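Local structure of indole-3-acetic acid-amido synthetase GH3.15 (Arabidopsis thaliana, 6E1Q) at residues D193-M198 and S247-D252; G205-D210 and P268-L273; A285-L290 and P310-Y315. The protein catalyses the ATP-dependent conjugation of glutamine, and possibly cysteine, to the auxin precursor indole-3-butyric acid, and of glutamine to the herbicide 2,4-DB. One frame throughout, in Å; residues are numbered along the deposited sequence. Where two conformers were deposited one is given.

Contact 1 (D193-M198 and S247-D252)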
ATOM      1  N   ASP A 193      -8.204  11.046 -17.904  1.00 51.95           N
ATOM      2  CA  ASP A 193      -7.664  10.090 -18.869  1.00 42.45           C
ATOM      3  C   ASP A 193      -6.372   9.492 -18.316  1.00 41.65           C
ATOM      4  O   ASP A 193      -5.305  10.107 -18.394  1.00 45.60           O
ATOM      5  CB  ASP A 193      -7.429  10.772 -20.209  1.00 47.69           C
ATOM      6  CG  ASP A 193      -7.311   9.786 -21.342  1.00 52.37           C
ATOM      7  OD1 ASP A 193      -6.958   8.621 -21.063  1.00 49.99           O
ATOM      8  OD2 ASP A 193      -7.543  10.176 -22.510  1.00 65.30           O
ATOM      9  N   THR A 194      -6.459   8.281 -17.756  1.00 35.86           N
ATOM     10  CA  THR A 194      -5.265   7.647 -17.215  1.00 42.77           C
ATOM     11  C   THR A 194      -4.291   7.260 -18.320  1.00 34.32           C
ATOM     12  O   THR A 194      -3.092   7.125 -18.062  1.00 37.72           O
ATOM     13  CB  THR A 194      -5.625   6.406 -16.384  1.00 41.17           C
ATOM     14  OG1 THR A 194      -6.098   5.377 -17.259  1.00 38.50           O
ATOM     15  CG2 THR A 194      -6.717   6.724 -15.388  1.00 45.89           C
ATOM     16  N   THR A 195      -4.777   7.066 -19.548  1.00 34.58           N
ATOM     17  CA  THR A 195      -3.857   6.765 -20.636  1.00 38.06           C
ATOM     18  C   THR A 195      -2.941   7.949 -20.917  1.00 40.19           C
ATOM     19  O   THR A 195      -1.734   7.769 -21.110  1.00 34.35           O
ATOM     20  CB  THR A 195      -4.631   6.345 -21.883  1.00 43.59           C
ATOM     21  OG1 THR A 195      -5.345   5.143 -21.595  1.00 43.76           O
ATOM     22  CG2 THR A 195      -3.690   6.083 -23.067  1.00 43.82           C
ATOM     23  N   GLN A 196      -3.488   9.172 -20.926  1.00 39.97           N
ATOM     24  CA  GLN A 196      -2.650  10.349 -21.135  1.00 31.93           C
ATOM     25  C   GLN A 196      -1.714  10.577 -19.961  1.00 36.47           C
ATOM     26  O   GLN A 196      -0.539  10.927 -20.145  1.00 29.28           O
ATOM     27  CB  GLN A 196      -3.506  11.594 -21.349  1.00 31.71           C
ATOM     28  CG  GLN A 196      -4.373  11.535 -22.580  1.00 38.60           C
ATOM     29  CD  GLN A 196      -5.042  12.857 -22.858  1.00 43.52           C
ATOM     30  OE1 GLN A 196      -4.383  13.899 -22.960  1.00 43.89           O
ATOM     31  NE2 GLN A 196      -6.360  12.827 -22.970  1.00 52.76           N
ATOM     32  N   SER A 197      -2.220  10.390 -18.741  1.00 32.27           N
ATOM     33  CA  SER A 197      -1.397  10.681 -17.576  0.68 34.81           C
ATOM     34  C   SER A 197      -0.240   9.687 -17.460  1.00 33.01           C
ATOM     35  O   SER A 197       0.909  10.090 -17.231  1.00 32.76           O
ATOM     36  CB  SER A 197      -2.258  10.680 -16.309  0.68 33.54           C
ATOM     37  OG  SER A 197      -2.813   9.392 -16.096  0.68 42.33           O
ATOM     38  N   MET A 198      -0.514   8.386 -17.619  1.00 30.63           N
ATOM     39  CA  MET A 198       0.579   7.410 -17.579  1.00 31.51           C
ATOM     40  C   MET A 198       1.585   7.666 -18.707  1.00 33.46           C
ATOM     41  O   MET A 198       2.803   7.523 -18.519  1.00 28.20           O
ATOM     42  CB  MET A 198       0.017   5.990 -17.675  1.00 26.15           C
ATOM     43  CG  MET A 198       1.098   4.913 -17.801  1.00 37.53           C
ATOM     44  SD  MET A 198       2.029   4.728 -16.245  1.00 44.03           S
ATOM     45  CE  MET A 198       0.885   3.675 -15.330  1.00 37.59           C
ATOM     46  N   SER A 247       3.163  13.420 -29.011  1.00 35.60           N
ATOM     47  CA  SER A 247       2.103  12.869 -29.861  1.00 39.22           C
ATOM     48  C   SER A 247       0.830  13.700 -29.723  1.00 45.52           C
ATOM     49  O   SER A 247       0.462  14.129 -28.625  1.00 38.91           O
ATOM     50  CB  SER A 247       1.812  11.403 -29.504  1.00 40.48           C
ATOM     51  OG  SER A 247       2.919  10.549 -29.768  1.00 44.51           O
ATOM     52  N   ASP A 248       0.154  13.937 -30.850  1.00 48.44           N
ATOM     53  CA  ASP A 248      -0.914  14.931 -30.835  1.00 49.43           C
ATOM     54  C   ASP A 248      -2.220  14.423 -30.223  1.00 47.73           C
ATOM     55  O   ASP A 248      -3.135  15.229 -30.038  1.00 51.43           O
ATOM     56  CB  ASP A 248      -1.162  15.484 -32.248  1.00 57.00           C
ATOM     57  CG  ASP A 248      -1.638  14.428 -33.237  1.00 62.24           C
ATOM     58  OD1 ASP A 248      -1.608  13.226 -32.909  1.00 63.04           O
ATOM     59  OD2 ASP A 248      -2.048  14.820 -34.358  1.00 69.56           O
ATOM     60  N   TRP A 249      -2.332  13.136 -29.880  1.00 47.15           N
ATOM     61  CA  TRP A 249      -3.512  12.666 -29.157  1.00 41.48           C
ATOM     62  C   TRP A 249      -3.477  13.009 -27.674  1.00 42.07           C
ATOM     63  O   TRP A 249      -4.448  12.730 -26.962  1.00 46.39           O
ATOM     64  CB  TRP A 249      -3.694  11.151 -29.316  1.00 39.26           C
ATOM     65  CG  TRP A 249      -2.594  10.310 -28.671  1.00 42.61           C
ATOM     66  CD1 TRP A 249      -1.443   9.861 -29.267  1.00 37.97           C
ATOM     67  CD2 TRP A 249      -2.561   9.814 -27.322  1.00 48.53           C
ATOM     68  NE1 TRP A 249      -0.700   9.125 -28.373  1.00 43.16           N
ATOM     69  CE2 TRP A 249      -1.366   9.076 -27.175  1.00 46.45           C
ATOM     70  CE3 TRP A 249      -3.424   9.926 -26.224  1.00 41.41           C
ATOM     71  CZ2 TRP A 249      -1.011   8.465 -25.975  1.00 46.20           C
ATOM     72  CZ3 TRP A 249      -3.072   9.315 -25.043  1.00 42.52           C
ATOM     73  CH2 TRP A 249      -1.877   8.591 -24.926  1.00 47.97           C
ATOM     74  N   ILE A 250      -2.392  13.584 -27.174  1.00 39.42           N
ATOM     75  CA  ILE A 250      -2.369  14.091 -25.809  1.00 45.01           C
ATOM     76  C   ILE A 250      -2.948  15.498 -25.858  1.00 54.94           C
ATOM     77  O   ILE A 250      -2.321  16.425 -26.380  1.00 50.84           O
ATOM     78  CB  ILE A 250      -0.957  14.057 -25.222  1.00 42.16           C
ATOM     79  CG1 ILE A 250      -0.570  12.596 -25.016  1.00 49.52           C
ATOM     80  CG2 ILE A 250      -0.880  14.772 -23.856  1.00 33.67           C
ATOM     81  CD1 ILE A 250       0.831  12.351 -25.340  1.00 54.56           C
ATOM     82  N   THR A 251      -4.180  15.636 -25.369  1.00 54.70           N
ATOM     83  CA  THR A 251      -4.903  16.900 -25.359  1.00 56.61           C
ATOM     84  C   THR A 251      -4.964  17.531 -23.978  1.00 55.16           C
ATOM     85  O   THR A 251      -5.357  18.695 -23.862  1.00 55.64           O
ATOM     86  CB  THR A 251      -6.331  16.693 -25.872  1.00 52.40           C
ATOM     87  OG1 THR A 251      -6.930  15.596 -25.166  1.00 54.21           O
ATOM     88  CG2 THR A 251      -6.321  16.373 -27.357  1.00 50.21           C
ATOM     89  N   ASP A 252      -4.593  16.789 -22.939  1.00 57.66           N
ATOM     90  CA  ASP A 252      -4.657  17.308 -21.581  1.00 56.46           C
ATOM     91  C   ASP A 252      -3.752  18.519 -21.416  1.00 52.68           C
ATOM     92  O   ASP A 252      -2.546  18.448 -21.675  1.00 50.02           O
ATOM     93  CB  ASP A 252      -4.251  16.230 -20.587  1.00 62.15           C
ATOM     94  CG  ASP A 252      -4.153  16.770 -19.190  1.00 71.90           C
ATOM     95  OD1 ASP A 252      -5.195  16.837 -18.502  1.00 78.20           O
ATOM     96  OD2 ASP A 252      -3.042  17.181 -18.806  1.00 70.31           O
TER
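Q196 reaches from the first turn of helix 194-207 to the loop at 247-252, joining an N-capped helix start to a loop that runs out of a type I turn (S247 to I250) in the N-terminal domain of this ANL-clan adenylating enzyme. From CB, with CG anti to the carbonyl carbon (chi1 -63°), the chain runs extended. Its CG rests 3.6 Å from CZ3 of W249, the two side chains lying flank to flank and antiparallel. CD, the amide carbon, lies 3.8 Å from T251 N. Beyond it OE1 takes two backbone donors in succession: D252 N at 2.9 Å, in the carbonyl plane and on a lone pair, and T251 N at 3.0 Å from the same OE1 in a weak, more bent bond. The other branch, NE2, turns back to the N-cap residue D193, just before its own helix, and gives a nearly straight bond (170°) to D193 OD2, 2.9 Å away; the acceptor is met from above the carboxylate plane. D193 thus holds the amide in place while its OD1 weakly caps T195 N. An alanine in place of Q196 would probably leave D252 N and T251 N without this acceptor and D193 OD2 without its amide donor, and open a gap beside W249. The indole is steadied by E236, which binds its NE1, and by Y199, whose ring meets it edge-to-face. I250 touches C200 and C255, the pair whose disulfide links helices 194-207 and 253-258, and D252 OD2 caps C255 N. Beside Q196, T195 crosses the indole at about a right angle, its CG2 3.6 Å from W249 CH2.

Contact 2 (G205-D210 and P268-L273)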
ATOM      1  N   GLY A 205       9.754  10.510 -17.265  1.00 30.24           N
ATOM      2  CA  GLY A 205      10.704   9.667 -16.562  1.00 34.30           C
ATOM      3  C   GLY A 205      11.794   9.142 -17.476  1.00 29.99           C
ATOM      4  O   GLY A 205      12.957   9.034 -17.076  1.00 28.09           O
ATOM      5  N   LEU A 206      11.430   8.787 -18.712  1.00 25.20           N
ATOM      6  CA  LEU A 206      12.435   8.298 -19.657  1.00 31.93           C
ATOM      7  C   LEU A 206      13.365   9.421 -20.099  1.00 33.74           C
ATOM      8  O   LEU A 206      14.573   9.214 -20.234  1.00 32.90           O
ATOM      9  CB  LEU A 206      11.769   7.662 -20.881  1.00 27.14           C
ATOM     10  CG  LEU A 206      10.985   6.369 -20.652  1.00 30.11           C
ATOM     11  CD1 LEU A 206      10.153   6.081 -21.893  1.00 26.81           C
ATOM     12  CD2 LEU A 206      11.953   5.220 -20.368  1.00 27.85           C
ATOM     13  N   LEU A 207      12.815  10.608 -20.361  1.00 31.87           N
ATOM     14  CA  LEU A 207      13.666  11.737 -20.735  1.00 34.39           C
ATOM     15  C   LEU A 207      14.677  12.054 -19.642  1.00 40.91           C
ATOM     16  O   LEU A 207      15.815  12.434 -19.942  1.00 36.47           O
ATOM     17  CB  LEU A 207      12.812  12.967 -21.034  1.00 36.62           C
ATOM     18  CG  LEU A 207      12.111  13.048 -22.407  1.00 38.28           C
ATOM     19  CD1 LEU A 207      10.959  14.031 -22.334  1.00 31.95           C
ATOM     20  CD2 LEU A 207      13.085  13.490 -23.503  1.00 34.01           C
ATOM     21  N   GLU A 208      14.298  11.872 -18.376  1.00 35.18           N
ATOM     22  CA  GLU A 208      15.157  12.201 -17.248  1.00 36.80           C
ATOM     23  C   GLU A 208      15.919  10.995 -16.709  1.00 40.68           C
ATOM     24  O   GLU A 208      16.439  11.060 -15.590  1.00 40.99           O
ATOM     25  CB  GLU A 208      14.323  12.827 -16.126  1.00 37.06           C
ATOM     26  CG  GLU A 208      13.822  14.204 -16.466  1.00 52.58           C
ATOM     27  CD  GLU A 208      14.971  15.181 -16.682  1.00 69.09           C
ATOM     28  OE1 GLU A 208      15.594  15.572 -15.669  1.00 72.73           O
ATOM     29  OE2 GLU A 208      15.248  15.543 -17.851  1.00 71.16           O
ATOM     30  N   ARG A 209      16.027   9.912 -17.485  1.00 32.30           N
ATOM     31  CA  ARG A 209      16.530   8.656 -16.920  1.00 35.01           C
ATOM     32  C   ARG A 209      17.939   8.800 -16.339  1.00 39.62           C
ATOM     33  O   ARG A 209      18.316   8.068 -15.409  1.00 34.17           O
ATOM     34  CB  ARG A 209      16.488   7.549 -17.983  1.00 33.10           C
ATOM     35  CG  ARG A 209      17.436   7.771 -19.160  1.00 26.00           C
ATOM     36  CD  ARG A 209      17.186   6.768 -20.261  1.00 37.57           C
ATOM     37  NE  ARG A 209      17.620   5.401 -19.939  1.00 41.86           N
ATOM     38  CZ  ARG A 209      18.714   4.824 -20.435  1.00 41.00           C
ATOM     39  NH1 ARG A 209      19.498   5.486 -21.275  1.00 39.86           N
ATOM     40  NH2 ARG A 209      19.019   3.579 -20.108  1.00 38.14           N
ATOM     41  N   ASP A 210      18.730   9.725 -16.857  1.00 42.10           N
ATOM     42  CA  ASP A 210      20.082   9.864 -16.335  1.00 41.13           C
ATOM     43  C   ASP A 210      20.126  10.607 -15.003  1.00 43.40           C
ATOM     44  O   ASP A 210      21.183  10.634 -14.372  1.00 43.35           O
ATOM     45  CB  ASP A 210      20.974  10.565 -17.363  1.00 47.88           C
ATOM     46  CG  ASP A 210      22.454  10.359 -17.084  1.00 60.19           C
ATOM     47  OD1 ASP A 210      22.948   9.219 -17.232  1.00 61.15           O
ATOM     48  OD2 ASP A 210      23.117  11.339 -16.694  1.00 72.60           O
ATOM     49  N   PRO A 268      17.568  11.981 -30.946  1.00 37.37           N
ATOM     50  CA  PRO A 268      17.666  10.641 -31.561  1.00 40.14           C
ATOM     51  C   PRO A 268      18.509   9.666 -30.762  1.00 45.30           C
ATOM     52  O   PRO A 268      18.173   8.477 -30.695  1.00 41.85           O
ATOM     53  CB  PRO A 268      18.320  10.917 -32.932  1.00 36.60           C
ATOM     54  CG  PRO A 268      18.191  12.396 -33.150  1.00 39.38           C
ATOM     55  CD  PRO A 268      18.173  13.027 -31.786  1.00 38.42           C
ATOM     56  N   GLU A 269      19.609  10.139 -30.160  1.00 43.20           N
ATOM     57  CA  GLU A 269      20.528   9.236 -29.468  1.00 48.41           C
ATOM     58  C   GLU A 269      19.893   8.650 -28.216  1.00 37.87           C
ATOM     59  O   GLU A 269      20.046   7.456 -27.928  1.00 41.03           O
ATOM     60  CB  GLU A 269      21.828   9.966 -29.117  1.00 61.57           C
ATOM     61  CG  GLU A 269      22.504   9.427 -27.855  1.00 77.64           C
ATOM     62  CD  GLU A 269      23.947   9.885 -27.698  1.00 92.53           C
ATOM     63  OE1 GLU A 269      24.277  10.988 -28.191  1.00 91.02           O
ATOM     64  OE2 GLU A 269      24.740   9.144 -27.069  1.00 96.34           O
ATOM     65  N   LEU A 270      19.202   9.487 -27.439  1.00 37.49           N
ATOM     66  CA  LEU A 270      18.515   8.976 -26.264  1.00 38.43           C
ATOM     67  C   LEU A 270      17.393   8.016 -26.664  1.00 36.87           C
ATOM     68  O   LEU A 270      17.180   6.983 -26.015  1.00 38.90           O
ATOM     69  CB  LEU A 270      17.967  10.133 -25.429  1.00 29.27           C
ATOM     70  CG  LEU A 270      17.123   9.652 -24.231  1.00 39.64           C
ATOM     71  CD1 LEU A 270      17.971   8.812 -23.276  1.00 35.24           C
ATOM     72  CD2 LEU A 270      16.428  10.798 -23.499  1.00 35.81           C
ATOM     73  N   ALA A 271      16.667   8.345 -27.731  1.00 37.12           N
ATOM     74  CA  ALA A 271      15.637   7.445 -28.227  1.00 40.52           C
ATOM     75  C   ALA A 271      16.229   6.078 -28.555  1.00 37.80           C
ATOM     76  O   ALA A 271      15.685   5.044 -28.158  1.00 36.88           O
ATOM     77  CB  ALA A 271      14.951   8.063 -29.453  1.00 38.29           C
ATOM     78  N   SER A 272      17.372   6.063 -29.246  1.00 35.23           N
ATOM     79  CA  SER A 272      17.972   4.801 -29.677  1.00 40.32           C
ATOM     80  C   SER A 272      18.431   3.974 -28.483  1.00 40.54           C
ATOM     81  O   SER A 272      18.293   2.747 -28.487  1.00 43.66           O
ATOM     82  CB  SER A 272      19.152   5.074 -30.624  1.00 39.17           C
ATOM     83  OG  SER A 272      18.692   5.435 -31.907  1.00 53.19           O
ATOM     84  N   LEU A 273      18.980   4.632 -27.455  1.00 40.93           N
ATOM     85  CA  LEU A 273      19.396   3.931 -26.243  1.00 42.52           C
ATOM     86  C   LEU A 273      18.222   3.222 -25.586  1.00 35.71           C
ATOM     87  O   LEU A 273      18.336   2.071 -25.153  1.00 46.27           O
ATOM     88  CB  LEU A 273      20.035   4.915 -25.257  1.00 43.01           C
ATOM     89  CG  LEU A 273      21.379   5.507 -25.703  1.00 49.54           C
ATOM     90  CD1 LEU A 273      21.917   6.543 -24.705  1.00 48.07           C
ATOM     91  CD2 LEU A 273      22.376   4.378 -25.914  1.00 48.47           C
TER
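R209 lies against L270 and L273 with its guanidinium gripped by two carbonyl oxygens, L290 O on NE and R289 O on NH2. The contact is a packing of helix against helix end in the N-terminal domain: residues L206 to R209, at the C-terminal end of helix 194-207, meet the first turns of helix 268-278. The arginine chain bends at chi3 (-72°), which brings NE round to L290. Its CD packs 3.7 Å from L270 CD1, the arginine and leucine chains running alongside each other in opposing senses. The same methyl sits at the edge of the guanidinium, near its plane. L273 lies across the arginine, with its CB 4.1 Å from R209 NH1. The second methyl of L270 faces the helix end: CD2 is 4.0 Å from L207 O and 4.1 Å from L206 O. L206 O also accepts R209 N. From helix 220-243, I241 touches L206, L207 and L270 and so joins a third helix to the contact, while I274 carries the apolar packing one turn further along helix 268-278, touching both L206 and R209. L207 adds a loose methyl contact, its CD2 4.3 Å from L270 CD2.

Contact 3 (A285-L290 and P310-Y315)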
ATOM      1  N   ALA A 285      15.005  -7.434 -15.729  1.00 32.62           N
ATOM      2  CA  ALA A 285      15.827  -6.292 -15.335  1.00 35.53           C
ATOM      3  C   ALA A 285      15.481  -5.002 -16.086  1.00 35.00           C
ATOM      4  O   ALA A 285      16.256  -4.037 -16.029  1.00 32.89           O
ATOM      5  CB  ALA A 285      17.324  -6.605 -15.516  1.00 25.94           C
ATOM      6  N   ILE A 286      14.336  -4.945 -16.780  1.00 35.48           N
ATOM      7  CA  ILE A 286      13.976  -3.750 -17.553  1.00 31.04           C
ATOM      8  C   ILE A 286      14.010  -2.482 -16.695  1.00 36.98           C
ATOM      9  O   ILE A 286      14.363  -1.403 -17.188  1.00 32.46           O
ATOM     10  CB  ILE A 286      12.589  -3.941 -18.205  1.00 28.14           C
ATOM     11  CG1 ILE A 286      12.291  -2.800 -19.192  1.00 37.06           C
ATOM     12  CG2 ILE A 286      11.507  -4.019 -17.143  1.00 29.08           C
ATOM     13  CD1 ILE A 286      13.300  -2.712 -20.356  1.00 34.07           C
ATOM     14  N   LEU A 287      13.651  -2.576 -15.405  1.00 31.54           N
ATOM     15  CA  LEU A 287      13.610  -1.356 -14.594  1.00 28.77           C
ATOM     16  C   LEU A 287      15.004  -0.785 -14.393  1.00 31.44           C
ATOM     17  O   LEU A 287      15.205   0.429 -14.513  1.00 32.06           O
ATOM     18  CB  LEU A 287      12.948  -1.610 -13.246  1.00 28.54           C
ATOM     19  CG  LEU A 287      11.439  -1.842 -13.325  1.00 35.03           C
ATOM     20  CD1 LEU A 287      10.868  -2.029 -11.901  1.00 29.73           C
ATOM     21  CD2 LEU A 287      10.757  -0.681 -14.070  1.00 31.91           C
ATOM     22  N   LYS A 288      15.983  -1.647 -14.105  1.00 35.61           N
ATOM     23  CA  LYS A 288      17.354  -1.168 -14.001  1.00 32.48           C
ATOM     24  C   LYS A 288      17.888  -0.734 -15.353  1.00 38.94           C
ATOM     25  O   LYS A 288      18.664   0.223 -15.439  1.00 33.14           O
ATOM     26  CB  LYS A 288      18.271  -2.239 -13.412  1.00 29.32           C
ATOM     27  CG  LYS A 288      19.505  -1.634 -12.745  1.00 36.40           C
ATOM     28  CD  LYS A 288      20.752  -2.433 -13.028  1.00 50.50           C
ATOM     29  CE  LYS A 288      21.758  -2.268 -11.890  1.00 63.28           C
ATOM     30  NZ  LYS A 288      21.885  -0.846 -11.431  1.00 65.36           N
ATOM     31  N   ARG A 289      17.524  -1.444 -16.418  1.00 34.75           N
ATOM     32  CA  ARG A 289      18.065  -1.079 -17.722  1.00 41.15           C
ATOM     33  C   ARG A 289      17.520   0.265 -18.187  1.00 41.40           C
ATOM     34  O   ARG A 289      18.242   1.044 -18.811  1.00 34.91           O
ATOM     35  CB  ARG A 289      17.782  -2.188 -18.738  1.00 39.42           C
ATOM     36  CG  ARG A 289      18.501  -3.462 -18.348  1.00 38.76           C
ATOM     37  CD  ARG A 289      18.485  -4.510 -19.418  1.00 38.65           C
ATOM     38  NE  ARG A 289      17.223  -5.238 -19.471  1.00 31.80           N
ATOM     39  CZ  ARG A 289      16.334  -5.109 -20.453  1.00 38.83           C
ATOM     40  NH1 ARG A 289      16.565  -4.261 -21.455  1.00 35.52           N
ATOM     41  NH2 ARG A 289      15.216  -5.830 -20.435  1.00 37.91           N
ATOM     42  N   LEU A 290      16.258   0.566 -17.866  1.00 32.42           N
ATOM     43  CA  LEU A 290      15.692   1.857 -18.237  1.00 28.60           C
ATOM     44  C   LEU A 290      16.183   2.977 -17.321  1.00 38.65           C
ATOM     45  O   LEU A 290      16.400   4.108 -17.778  1.00 34.62           O
ATOM     46  CB  LEU A 290      14.170   1.778 -18.212  1.00 26.12           C
ATOM     47  CG  LEU A 290      13.559   0.936 -19.338  1.00 33.97           C
ATOM     48  CD1 LEU A 290      12.053   1.016 -19.298  1.00 28.39           C
ATOM     49  CD2 LEU A 290      14.060   1.412 -20.702  1.00 34.90           C
ATOM     50  N   PRO A 310       8.433 -11.714  -6.091  1.00 39.28           N
ATOM     51  CA  PRO A 310       9.225 -12.440  -7.106  1.00 41.21           C
ATOM     52  C   PRO A 310       9.155 -11.812  -8.484  1.00 38.87           C
ATOM     53  O   PRO A 310      10.176 -11.717  -9.172  1.00 33.96           O
ATOM     54  CB  PRO A 310       8.613 -13.853  -7.082  1.00 37.89           C
ATOM     55  CG  PRO A 310       8.087 -14.006  -5.693  1.00 33.79           C
ATOM     56  CD  PRO A 310       7.559 -12.631  -5.329  1.00 40.15           C
ATOM     57  N   LEU A 311       7.977 -11.360  -8.904  1.00 35.71           N
ATOM     58  CA  LEU A 311       7.865 -10.770 -10.230  1.00 33.71           C
ATOM     59  C   LEU A 311       8.545  -9.404 -10.292  1.00 31.06           C
ATOM     60  O   LEU A 311       9.230  -9.086 -11.275  1.00 28.73           O
ATOM     61  CB  LEU A 311       6.398 -10.663 -10.630  1.00 33.50           C
ATOM     62  CG  LEU A 311       6.195 -10.097 -12.033  1.00 36.66           C
ATOM     63  CD1 LEU A 311       6.876 -10.963 -13.092  1.00 35.68           C
ATOM     64  CD2 LEU A 311       4.706  -9.940 -12.310  1.00 39.35           C
ATOM     65  N   LEU A 312       8.381  -8.586  -9.252  1.00 28.83           N
ATOM     66  CA  LEU A 312       9.032  -7.282  -9.256  1.00 30.22           C
ATOM     67  C   LEU A 312      10.549  -7.437  -9.228  1.00 35.47           C
ATOM     68  O   LEU A 312      11.269  -6.672  -9.883  1.00 30.20           O
ATOM     69  CB  LEU A 312       8.536  -6.444  -8.076  1.00 30.70           C
ATOM     70  CG  LEU A 312       9.085  -5.031  -7.905  1.00 33.61           C
ATOM     71  CD1 LEU A 312       8.877  -4.225  -9.190  1.00 35.46           C
ATOM     72  CD2 LEU A 312       8.438  -4.329  -6.704  1.00 26.54           C
ATOM     73  N   GLU A 313      11.055  -8.447  -8.509  1.00 26.28           N
ATOM     74  CA  GLU A 313      12.497  -8.679  -8.516  1.00 28.62           C
ATOM     75  C   GLU A 313      12.972  -9.089  -9.905  1.00 32.50           C
ATOM     76  O   GLU A 313      14.067  -8.714 -10.327  1.00 32.74           O
ATOM     77  CB  GLU A 313      12.875  -9.744  -7.479  1.00 28.46           C
ATOM     78  CG  GLU A 313      12.682  -9.267  -6.032  1.00 35.24           C
ATOM     79  CD  GLU A 313      13.165 -10.269  -4.979  1.00 41.88           C
ATOM     80  OE1 GLU A 313      13.246 -11.477  -5.284  1.00 44.27           O
ATOM     81  OE2 GLU A 313      13.437  -9.843  -3.830  1.00 44.08           O
ATOM     82  N   PHE A 314      12.162  -9.866 -10.622  1.00 29.83           N
ATOM     83  CA  PHE A 314      12.490 -10.219 -12.000  1.00 29.12           C
ATOM     84  C   PHE A 314      12.689  -8.969 -12.858  1.00 36.37           C
ATOM     85  O   PHE A 314      13.646  -8.877 -13.639  1.00 35.54           O
ATOM     86  CB  PHE A 314      11.381 -11.102 -12.573  1.00 34.38           C
ATOM     87  CG  PHE A 314      11.503 -11.360 -14.050  1.00 37.40           C
ATOM     88  CD1 PHE A 314      12.437 -12.252 -14.534  1.00 30.27           C
ATOM     89  CD2 PHE A 314      10.683 -10.699 -14.955  1.00 36.29           C
ATOM     90  CE1 PHE A 314      12.545 -12.499 -15.899  1.00 32.29           C
ATOM     91  CE2 PHE A 314      10.787 -10.940 -16.298  1.00 35.47           C
ATOM     92  CZ  PHE A 314      11.725 -11.854 -16.771  1.00 32.36           C
ATOM     93  N   TYR A 315      11.795  -7.993 -12.728  1.00 30.61           N
ATOM     94  CA  TYR A 315      11.933  -6.746 -13.475  1.00 34.92           C
ATOM     95  C   TYR A 315      12.999  -5.812 -12.908  1.00 36.46           C
ATOM     96  O   TYR A 315      13.373  -4.856 -13.586  1.00 31.17           O
ATOM     97  CB  TYR A 315      10.592  -6.007 -13.506  1.00 32.04           C
ATOM     98  CG  TYR A 315       9.549  -6.698 -14.348  1.00 29.34           C
ATOM     99  CD1 TYR A 315       9.808  -7.036 -15.671  1.00 36.35           C
ATOM    100  CD2 TYR A 315       8.316  -7.047 -13.811  1.00 36.56           C
ATOM    101  CE1 TYR A 315       8.842  -7.685 -16.447  1.00 38.64           C
ATOM    102  CE2 TYR A 315       7.355  -7.686 -14.577  1.00 37.13           C
ATOM    103  CZ  TYR A 315       7.622  -8.011 -15.880  1.00 37.98           C
ATOM    104  OH  TYR A 315       6.659  -8.652 -16.629  1.00 48.15           O
TER
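Y315 and I286 run alongside one another in the same direction, with I286 CG2 3.8 Å from CD1 of the phenol ring; one face of that ring carries F314 CD2, offset toward the rim. The second flat group, the guanidinium of R289, has I286 CA over one face, off-centre and toward the rim, and its NH1 makes a salt bridge with E277 while NH2 binds E284 O. The motif is a helix end docked on a helix start: helix 309-316 presents its last carbonyls to the opening turn of helix 286-290, the two short axes 34° apart and 9.3 Å at closest approach. Two backbone bonds make the joint. A285 N, at the N-cap, reaches F314 O at 2.9 Å in the carbonyl plane. L287 N meets Y315 O, also at 2.9 Å, nearly along the C=O axis. An amide of the first turn, for which the same helix offers no preceding carbonyl, is thereby satisfied from a neighbouring helix, and the facing helix ends would probably strengthen the pairing electrostatically. L287 also packs its side chain over this joint: CG, anti to the carbonyl carbon (chi1 -71°), stands 3.6 Å from Y315 O. Helix 220-243 adds F223, which touches L312, and I227, which touches Y315, and the side chain of F314 comes within about 3 Å of a phosphate ion, probably from the crystallisation liquor. The bound (2,4-dichlorophenoxy)acetic acid is farther off, about 10 Å from the side chain of L312. That leucine closes the contact, lying crosswise to L287, with L312 CD1 against L287 CD1 at 4.0 Å.

All three contacts lie in the N-terminal domain and share helix 220-243 as a common neighbour. Contacts 1 and 2 use the two ends of helix 194-207, with centres 20 Å apart, and their segments alternate along the chain, so that helix is tied at its start to the loop 247-252 and at its end to helix 268-278. Contact 3 follows both in the chain, its centre 18 Å from that of contact 2 and 26 Å from that of contact 1. Only contacts 2 and 3 touch directly, through the R209 guanidinium and the last carbonyls of helix 286-290; contact 1 is linked to contact 2 through helix 194-207. Contacts 1 and 2 lie away from the annotated sites.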